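Local coordinates for THA8 RNA binding protein (Brachypodium distachyon, PDB 4N2Q) that binds RNA, here Zm4 RNA, as a pentatricopeptide-repeat (PPR) protein and probably recognises its target in a sequence-specific way, at the interface of chains A and B. Numbering follows the deposited sequence. Chains: chain A/B, THA8 RNA binding protein.

Contact 1: the interface of chains A and B. Residues chain A 204, 208, 227, 230-231, 234, 238; chain B 96, 98-99, 127-129, 132, 134-135.
Helices 204-216 and 220-237 of chain A, with the residue just after the second, A:Leu238, meet the loop and start of helix 98-110 in chain B and the loop that joins helix 118-126 to helix 133-151. The polar anchor is A:Glu204, whose chain runs extended beyond CG (chi2 156°) to set its carboxylate against the N-terminus of helix 98-110. There OE2 takes the backbone N of B:Ser99 on its syn lone pair, at 2.8 Å and nearly straight (174° at the hydrogen). The other oxygen, OE1, receives the hydroxyl OG of B:Ser99 at 3.0 Å from above the carboxylate plane, so both oxygens are held by one residue. This helix start would be expected to stabilise the negative charge. An alanine in place of A:Glu204 would probably loosen this end of the interface, since both bonds to B:Ser99 would go. One turn on, A:Arg208 bends at chi2 and chi3 to bring its guanidinium beside the loop. Its NH2 gives a hydrogen bond to the carbonyl O of B:Ser127 at 2.7 Å, the acceptor lying in the guanidinium plane, while B:Pro129 CA sits over one face toward the rim. B:Pro129 also crosses A:Leu230 at about a right angle, with CB 3.8 Å from the methyl CD2. Farther along, the carboxylate of B:Asp132 lies against the backbone of A:Ala231 and the aliphatic part of A:Glu234; A:Glu234 bends at chi2, and its OE2 lies 5.3 Å from B:Asp132 OD2, like charges that may raise each other's pKa. Back beside the anchor, A:Leu238 puts CD2 at the edge of the B:Trp98 ring, 3.9 Å from CZ3, and CD1 against B:Ser99 CB at 3.7 Å. The patch thus couples the C-terminal helices of one copy to loops and helix starts of the other, consistent with self-association of the protein.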
ATOM      1  N   GLU A 204      -2.360  -3.047  -5.204  1.00 69.89           N
ATOM      2  CA  GLU A 204      -2.785  -2.150  -4.147  1.00 73.85           C
ATOM      3  C   GLU A 204      -1.598  -1.410  -3.516  1.00 74.39           C
ATOM      4  O   GLU A 204      -1.670  -0.221  -3.243  1.00 87.00           O
ATOM      5  CB  GLU A 204      -3.556  -2.942  -3.088  1.00 70.82           C
ATOM      6  CG  GLU A 204      -4.929  -3.380  -3.560  1.00 69.83           C
ATOM      7  CD  GLU A 204      -5.449  -4.604  -2.824  1.00 82.96           C
ATOM      8  OE1 GLU A 204      -4.828  -5.674  -2.975  1.00 89.07           O
ATOM      9  OE2 GLU A 204      -6.484  -4.510  -2.106  1.00 78.09           O
ATOM     10  N   ARG A 208      -1.533   2.631  -3.040  1.00 71.60           N
ATOM     11  CA  ARG A 208      -1.384   3.233  -1.694  1.00 79.74           C
ATOM     12  C   ARG A 208      -0.160   4.110  -1.581  1.00 77.01           C
ATOM     13  O   ARG A 208      -0.186   5.180  -0.974  1.00 82.33           O
ATOM     14  CB  ARG A 208      -1.348   2.155  -0.599  1.00 84.92           C
ATOM     15  CG  ARG A 208      -2.567   1.219  -0.642  1.00103.63           C
ATOM     16  CD  ARG A 208      -3.908   1.956  -0.627  1.00 99.97           C
ATOM     17  NE  ARG A 208      -4.491   1.961   0.706  1.00102.66           N
ATOM     18  CZ  ARG A 208      -5.171   0.943   1.223  1.00107.15           C
ATOM     19  NH1 ARG A 208      -5.366  -0.168   0.508  1.00113.67           N
ATOM     20  NH2 ARG A 208      -5.666   1.040   2.454  1.00 94.90           N
ATOM     21  N   GLU A 227      -6.716   7.359  -6.241  1.00 78.07           N
ATOM     22  CA  GLU A 227      -7.759   6.700  -5.459  1.00 74.53           C
ATOM     23  C   GLU A 227      -8.850   6.153  -6.362  1.00 75.87           C
ATOM     24  O   GLU A 227      -9.399   5.082  -6.103  1.00 79.91           O
ATOM     25  CB  GLU A 227      -8.352   7.658  -4.452  1.00 75.32           C
ATOM     26  CG  GLU A 227      -7.389   8.082  -3.354  1.00 84.81           C
ATOM     27  CD  GLU A 227      -8.087   8.864  -2.262  1.00 88.78           C
ATOM     28  OE1 GLU A 227      -8.809   9.826  -2.580  1.00113.78           O
ATOM     29  OE2 GLU A 227      -7.934   8.521  -1.084  1.00 86.93           O
ATOM     30  N   LEU A 230      -7.481   3.151  -8.094  1.00 71.36           N
ATOM     31  CA  LEU A 230      -7.543   2.105  -7.104  1.00 72.38           C
ATOM     32  C   LEU A 230      -8.964   1.575  -6.968  1.00 74.90           C
ATOM     33  O   LEU A 230      -9.183   0.362  -6.856  1.00 75.40           O
ATOM     34  CB  LEU A 230      -7.025   2.626  -5.750  1.00 75.17           C
ATOM     35  CG  LEU A 230      -7.203   1.692  -4.543  1.00 74.30           C
ATOM     36  CD1 LEU A 230      -6.446   0.388  -4.697  1.00 73.17           C
ATOM     37  CD2 LEU A 230      -6.721   2.401  -3.297  1.00 74.01           C
ATOM     38  N   ALA A 231      -9.928   2.497  -6.965  1.00 85.30           N
ATOM     39  CA  ALA A 231     -11.357   2.142  -6.848  1.00 80.74           C
ATOM     40  C   ALA A 231     -11.791   1.234  -7.973  1.00 78.59           C
ATOM     41  O   ALA A 231     -12.526   0.263  -7.769  1.00 76.33           O
ATOM     42  CB  ALA A 231     -12.227   3.387  -6.827  1.00 78.94           C
ATOM     43  N   GLU A 234     -10.133  -2.210  -7.377  1.00 77.38           N
ATOM     44  CA  GLU A 234     -10.899  -2.909  -6.349  1.00 80.21           C
ATOM     45  C   GLU A 234     -12.214  -3.441  -6.898  1.00 81.26           C
ATOM     46  O   GLU A 234     -12.638  -4.544  -6.581  1.00 79.02           O
ATOM     47  CB  GLU A 234     -11.162  -1.977  -5.154  1.00 78.50           C
ATOM     48  CG  GLU A 234      -9.923  -1.590  -4.356  1.00 81.53           C
ATOM     49  CD  GLU A 234      -9.266  -2.761  -3.622  1.00 78.12           C
ATOM     50  OE1 GLU A 234      -9.739  -3.910  -3.752  1.00 79.70           O
ATOM     51  OE2 GLU A 234      -8.276  -2.531  -2.892  1.00 75.37           O
ATOM     52  N   LEU A 238     -12.163  -7.331  -5.997  1.00 88.98           N
ATOM     53  CA  LEU A 238     -12.800  -7.567  -4.733  1.00 98.78           C
ATOM     54  C   LEU A 238     -13.879  -8.587  -5.078  1.00109.08           C
ATOM     55  O   LEU A 238     -14.494  -8.454  -6.127  1.00119.01           O
ATOM     56  CB  LEU A 238     -13.304  -6.248  -4.135  1.00 95.25           C
ATOM     57  CG  LEU A 238     -12.879  -5.930  -2.683  1.00 97.87           C
ATOM     58  CD1 LEU A 238     -11.450  -6.335  -2.310  1.00 88.57           C
ATOM     59  CD2 LEU A 238     -13.105  -4.442  -2.433  1.00 99.47           C
TER
ATOM     60  N   GLY B  96      -1.059  -2.674   2.499  1.00 84.00           N
ATOM     61  CA  GLY B  96      -2.074  -2.112   1.606  1.00 76.26           C
ATOM     62  C   GLY B  96      -2.754  -3.151   0.741  1.00 79.50           C
ATOM     63  O   GLY B  96      -3.651  -2.818  -0.038  1.00 80.14           O
ATOM     64  N   TRP B  98      -5.252  -5.049   0.689  1.00 73.30           N
ATOM     65  CA  TRP B  98      -6.525  -5.286   1.392  1.00 73.78           C
ATOM     66  C   TRP B  98      -7.260  -6.521   0.854  1.00 68.36           C
ATOM     67  O   TRP B  98      -7.720  -7.366   1.623  1.00 74.04           O
ATOM     68  CB  TRP B  98      -7.402  -4.041   1.264  1.00 82.29           C
ATOM     69  CG  TRP B  98      -8.423  -3.897   2.342  1.00 82.36           C
ATOM     70  CD1 TRP B  98      -8.177  -3.660   3.661  1.00 83.74           C
ATOM     71  CD2 TRP B  98      -9.852  -3.930   2.200  1.00 83.00           C
ATOM     72  NE1 TRP B  98      -9.356  -3.574   4.353  1.00 84.07           N
ATOM     73  CE2 TRP B  98     -10.402  -3.731   3.484  1.00 86.80           C
ATOM     74  CE3 TRP B  98     -10.725  -4.135   1.118  1.00 84.49           C
ATOM     75  CZ2 TRP B  98     -11.789  -3.736   3.719  1.00 85.74           C
ATOM     76  CZ3 TRP B  98     -12.109  -4.147   1.360  1.00 76.78           C
ATOM     77  CH2 TRP B  98     -12.617  -3.952   2.643  1.00 79.54           C
ATOM     78  N   SER B  99      -7.359  -6.625  -0.469  1.00 65.55           N
ATOM     79  CA  SER B  99      -8.009  -7.780  -1.095  1.00 76.05           C
ATOM     80  C   SER B  99      -7.363  -9.080  -0.663  1.00 74.78           C
ATOM     81  O   SER B  99      -8.027 -10.099  -0.549  1.00 87.49           O
ATOM     82  CB  SER B  99      -7.993  -7.690  -2.636  1.00 78.99           C
ATOM     83  OG  SER B  99      -6.716  -7.993  -3.183  1.00 77.20           O
ATOM     84  N   SER B 127      -8.104  -0.344   7.725  1.00 65.27           N
ATOM     85  CA  SER B 127      -7.180  -0.497   6.624  1.00 64.14           C
ATOM     86  C   SER B 127      -7.840  -0.407   5.258  1.00 65.19           C
ATOM     87  O   SER B 127      -7.150  -0.381   4.254  1.00 74.57           O
ATOM     88  CB  SER B 127      -6.442  -1.827   6.758  1.00 66.14           C
ATOM     89  OG  SER B 127      -7.335  -2.925   6.876  1.00 61.87           O
ATOM     90  N   SER B 128      -9.168  -0.375   5.207  1.00 71.35           N
ATOM     91  CA  SER B 128      -9.904  -0.274   3.912  1.00 71.68           C
ATOM     92  C   SER B 128      -9.632   1.049   3.195  1.00 61.73           C
ATOM     93  O   SER B 128      -9.507   2.077   3.855  1.00 62.16           O
ATOM     94  CB  SER B 128     -11.414  -0.391   4.146  1.00 76.03           C
ATOM     95  OG  SER B 128     -11.894   0.769   4.820  1.00 72.63           O
ATOM     96  N   PRO B 129      -9.535   1.031   1.852  1.00 61.59           N
ATOM     97  CA  PRO B 129      -9.259   2.251   1.051  1.00 67.51           C
ATOM     98  C   PRO B 129     -10.390   3.295   1.117  1.00 73.20           C
ATOM     99  O   PRO B 129     -11.564   2.971   0.921  1.00 78.30           O
ATOM    100  CB  PRO B 129      -9.103   1.731  -0.389  1.00 63.73           C
ATOM    101  CG  PRO B 129      -9.099   0.240  -0.327  1.00 62.95           C
ATOM    102  CD  PRO B 129      -9.565  -0.196   1.039  1.00 66.92           C
ATOM    103  N   ASP B 132     -13.785   4.673  -2.004  1.00 81.79           N
ATOM    104  CA  ASP B 132     -13.746   3.439  -2.777  1.00 83.79           C
ATOM    105  C   ASP B 132     -15.094   2.720  -2.667  1.00 85.21           C
ATOM    106  O   ASP B 132     -15.291   1.892  -1.767  1.00 83.23           O
ATOM    107  CB  ASP B 132     -12.636   2.529  -2.212  1.00 80.90           C
ATOM    108  CG  ASP B 132     -11.852   1.838  -3.271  1.00 78.48           C
ATOM    109  OD1 ASP B 132     -10.751   2.377  -3.618  1.00 80.32           O
ATOM    110  OD2 ASP B 132     -12.341   0.777  -3.746  1.00 75.93           O
ATOM    111  N   ALA B 134     -16.486   0.184  -4.063  1.00 77.98           N
ATOM    112  CA  ALA B 134     -16.357  -1.266  -3.887  1.00 78.06           C
ATOM    113  C   ALA B 134     -15.954  -1.613  -2.461  1.00 77.55           C
ATOM    114  O   ALA B 134     -16.581  -2.463  -1.807  1.00 77.83           O
ATOM    115  CB  ALA B 134     -15.347  -1.834  -4.880  1.00 84.77           C
ATOM    116  N   ALA B 135     -14.911  -0.936  -1.976  1.00 77.74           N
ATOM    117  CA  ALA B 135     -14.427  -1.142  -0.607  1.00 74.76           C
ATOM    118  C   ALA B 135     -15.521  -0.932   0.417  1.00 77.04           C
ATOM    119  O   ALA B 135     -15.717  -1.767   1.310  1.00 91.03           O
ATOM    120  CB  ALA B 135     -13.268  -0.210  -0.306  1.00 76.02           C
TER

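Contact 2: the interface of chains A and B. Residues chain A 169, 202-205; chain B 57, 64, 95, 97.
In this protein of the pentatricopeptide-repeat (PPR) family, built of paired helices, the start of helix 204-216 in chain A, with A:Asp203 just before it, packs on B:His97, in the short link between helices 82-95 and 98-110 of chain B. The close part is the imidazole. With CG of A:Tyr205 anti to the backbone N (chi1 -171°), its CB comes over the face of the imidazole, 3.5 Å from B:His97 NE2, while the phenol ring swings toward B:Gln95. At the edge, A:Asp203 holds CG in the crowded position between backbone N and carbonyl carbon (chi1 56°), which puts its carboxylate OD2 in the ring plane, 3.2 Å from B:His97 CE1. The contact is through a carbon and is not a hydrogen bond, but the nearby carboxylate could favour a protonated histidine. B:Gln95 OE1, itself at the edge of the B:His97 ring, lies at the edge of the A:Tyr205 ring too, 4.0 Å from A:Tyr205 CE1, with amide and ring planes 72° apart. Within chain B that same OE1 accepts a hydrogen bond from B:Lys57 NZ at 3.2 Å, the amine standing above the carbonyl plane, so the lysine is likely to steady the amide against the tyrosine. The outer side is looser. B:Arg64 bends at chi2 and reaches A:Asp203 in a long salt bridge, NH1 to OD2 3.8 Å, with guanidinium and carboxylate planes turned well away from coplanar. Over the centre of that guanidinium lies the carbonyl O of A:Val202, 4.2 Å above the plane. Looser still is A:Tyr169, whose hydroxyl OH stays 3.8 Å from B:Lys57 NZ, a distance too long for a hydrogen bond.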
ATOM      1  N   TYR A 169       7.487  -4.219  -8.914  1.00 79.34           N
ATOM      2  CA  TYR A 169       8.230  -3.902  -7.687  1.00 74.94           C
ATOM      3  C   TYR A 169       9.245  -2.799  -7.905  1.00 76.30           C
ATOM      4  O   TYR A 169       9.291  -1.830  -7.136  1.00 70.13           O
ATOM      5  CB  TYR A 169       8.943  -5.115  -7.138  1.00 67.30           C
ATOM      6  CG  TYR A 169       8.034  -6.090  -6.423  1.00 72.72           C
ATOM      7  CD1 TYR A 169       8.203  -6.362  -5.073  1.00 74.95           C
ATOM      8  CD2 TYR A 169       7.013  -6.749  -7.094  1.00 79.53           C
ATOM      9  CE1 TYR A 169       7.382  -7.262  -4.411  1.00 80.41           C
ATOM     10  CE2 TYR A 169       6.193  -7.663  -6.436  1.00 81.47           C
ATOM     11  CZ  TYR A 169       6.385  -7.910  -5.088  1.00 79.19           C
ATOM     12  OH  TYR A 169       5.606  -8.805  -4.393  1.00 86.27           O
ATOM     13  N   VAL A 202      -0.561  -2.881 -11.990  1.00 80.13           N
ATOM     14  CA  VAL A 202       0.091  -2.779 -10.712  1.00 73.68           C
ATOM     15  C   VAL A 202      -0.839  -3.356  -9.650  1.00 80.49           C
ATOM     16  O   VAL A 202      -1.854  -3.957  -9.994  1.00 80.09           O
ATOM     17  CB  VAL A 202       0.413  -1.312 -10.368  1.00 78.28           C
ATOM     18  CG1 VAL A 202       1.301  -0.683 -11.431  1.00 79.31           C
ATOM     19  CG2 VAL A 202      -0.862  -0.505 -10.167  1.00 80.40           C
ATOM     20  N   ASP A 203      -0.504  -3.164  -8.372  1.00 78.92           N
ATOM     21  CA  ASP A 203      -1.315  -3.691  -7.281  1.00 77.71           C
ATOM     22  C   ASP A 203      -1.666  -2.620  -6.246  1.00 73.37           C
ATOM     23  O   ASP A 203      -1.299  -1.453  -6.369  1.00 74.09           O
ATOM     24  CB  ASP A 203      -0.593  -4.863  -6.605  1.00 76.19           C
ATOM     25  CG  ASP A 203       0.801  -4.505  -6.111  1.00 77.43           C
ATOM     26  OD1 ASP A 203       1.239  -3.335  -6.254  1.00 77.36           O
ATOM     27  OD2 ASP A 203       1.489  -5.418  -5.604  1.00 78.08           O
ATOM     28  N   GLU A 204      -2.360  -3.047  -5.204  1.00 69.89           N
ATOM     29  CA  GLU A 204      -2.785  -2.150  -4.147  1.00 73.85           C
ATOM     30  C   GLU A 204      -1.598  -1.410  -3.516  1.00 74.39           C
ATOM     31  O   GLU A 204      -1.670  -0.221  -3.243  1.00 87.00           O
ATOM     32  CB  GLU A 204      -3.556  -2.942  -3.088  1.00 70.82           C
ATOM     33  CG  GLU A 204      -4.929  -3.380  -3.560  1.00 69.83           C
ATOM     34  CD  GLU A 204      -5.449  -4.604  -2.824  1.00 82.96           C
ATOM     35  OE1 GLU A 204      -4.828  -5.674  -2.975  1.00 89.07           O
ATOM     36  OE2 GLU A 204      -6.484  -4.510  -2.106  1.00 78.09           O
ATOM     37  N   TYR A 205      -0.508  -2.119  -3.295  1.00 73.44           N
ATOM     38  CA  TYR A 205       0.691  -1.555  -2.682  1.00 70.79           C
ATOM     39  C   TYR A 205       1.127  -0.331  -3.472  1.00 66.59           C
ATOM     40  O   TYR A 205       1.358   0.720  -2.903  1.00 66.94           O
ATOM     41  CB  TYR A 205       1.783  -2.639  -2.690  1.00 76.96           C
ATOM     42  CG  TYR A 205       3.058  -2.347  -1.910  1.00 70.82           C
ATOM     43  CD1 TYR A 205       3.411  -3.126  -0.815  1.00 75.57           C
ATOM     44  CD2 TYR A 205       3.923  -1.330  -2.281  1.00 68.73           C
ATOM     45  CE1 TYR A 205       4.560  -2.874  -0.075  1.00 70.47           C
ATOM     46  CE2 TYR A 205       5.093  -1.082  -1.569  1.00 71.09           C
ATOM     47  CZ  TYR A 205       5.404  -1.860  -0.458  1.00 75.45           C
ATOM     48  OH  TYR A 205       6.564  -1.649   0.266  1.00 75.90           O
TER
ATOM     49  N   LYS B  57       2.042 -13.140  -2.081  1.00 78.97           N
ATOM     50  CA  LYS B  57       2.211 -12.064  -3.045  1.00 82.20           C
ATOM     51  C   LYS B  57       2.754 -12.586  -4.377  1.00 92.20           C
ATOM     52  O   LYS B  57       2.128 -12.379  -5.426  1.00 82.45           O
ATOM     53  CB  LYS B  57       3.128 -10.961  -2.471  1.00 79.49           C
ATOM     54  CG  LYS B  57       2.530 -10.278  -1.240  1.00 83.80           C
ATOM     55  CD  LYS B  57       3.040  -8.871  -0.983  1.00 79.31           C
ATOM     56  CE  LYS B  57       4.532  -8.854  -0.738  1.00 77.14           C
ATOM     57  NZ  LYS B  57       5.058  -7.474  -0.903  1.00 81.81           N
ATOM     58  N   ARG B  64      -3.411 -11.959 -11.089  1.00125.31           N
ATOM     59  CA  ARG B  64      -4.125 -11.037 -10.196  1.00124.31           C
ATOM     60  C   ARG B  64      -5.585 -11.437  -9.967  1.00120.31           C
ATOM     61  O   ARG B  64      -6.202 -10.978  -9.001  1.00112.24           O
ATOM     62  CB  ARG B  64      -4.085  -9.613 -10.753  1.00124.77           C
ATOM     63  CG  ARG B  64      -2.707  -9.112 -11.142  1.00119.74           C
ATOM     64  CD  ARG B  64      -1.875  -8.676  -9.939  1.00112.29           C
ATOM     65  NE  ARG B  64      -0.650  -8.025 -10.413  1.00114.30           N
ATOM     66  CZ  ARG B  64       0.358  -7.612  -9.652  1.00107.72           C
ATOM     67  NH1 ARG B  64       0.329  -7.757  -8.331  1.00122.68           N
ATOM     68  NH2 ARG B  64       1.410  -7.050 -10.222  1.00 95.93           N
ATOM     69  N   GLN B  95       0.582  -3.310   4.606  1.00 79.14           N
ATOM     70  CA  GLN B  95       1.192  -3.042   3.307  1.00 77.80           C
ATOM     71  C   GLN B  95       0.233  -2.440   2.309  1.00 80.89           C
ATOM     72  O   GLN B  95       0.659  -1.796   1.362  1.00 86.37           O
ATOM     73  CB  GLN B  95       1.768  -4.324   2.713  1.00 79.78           C
ATOM     74  CG  GLN B  95       3.105  -4.704   3.316  1.00 79.83           C
ATOM     75  CD  GLN B  95       3.594  -6.010   2.773  1.00 85.46           C
ATOM     76  OE1 GLN B  95       3.426  -6.318   1.563  1.00 80.33           O
ATOM     77  NE2 GLN B  95       4.174  -6.823   3.664  1.00 81.26           N
ATOM     78  N   HIS B  97      -2.346  -4.414   0.866  1.00 73.93           N
ATOM     79  CA  HIS B  97      -2.962  -5.482   0.088  1.00 72.47           C
ATOM     80  C   HIS B  97      -4.263  -5.929   0.738  1.00 70.59           C
ATOM     81  O   HIS B  97      -4.381  -7.049   1.259  1.00 70.05           O
ATOM     82  CB  HIS B  97      -2.001  -6.659  -0.061  1.00 75.78           C
ATOM     83  CG  HIS B  97      -0.774  -6.343  -0.864  1.00 79.35           C
ATOM     84  ND1 HIS B  97      -0.798  -6.241  -2.237  1.00 86.93           N
ATOM     85  CD2 HIS B  97       0.519  -6.137  -0.494  1.00 84.33           C
ATOM     86  CE1 HIS B  97       0.420  -5.975  -2.680  1.00 83.63           C
ATOM     87  NE2 HIS B  97       1.235  -5.902  -1.643  1.00 84.17           N
TER

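Contact 1 and contact 2 are neighbouring parts of one interface between two copies of the protein, their C-alpha centres about 10 Å apart. They share A:Glu204, and helix 204-216 of chain A serves both, contributing A:Arg208 to contact 1 and A:Tyr205 to contact 2. On chain B, consecutive residues divide between them: B:Gln95 and B:His97 belong to contact 2, B:Gly96 and B:Trp98 to contact 1. A shift of this segment would therefore probably be felt in both. In these contacts the C-terminal half of chain A meets the N-terminal half of chain B, and the interface as a whole is not an exact two-fold.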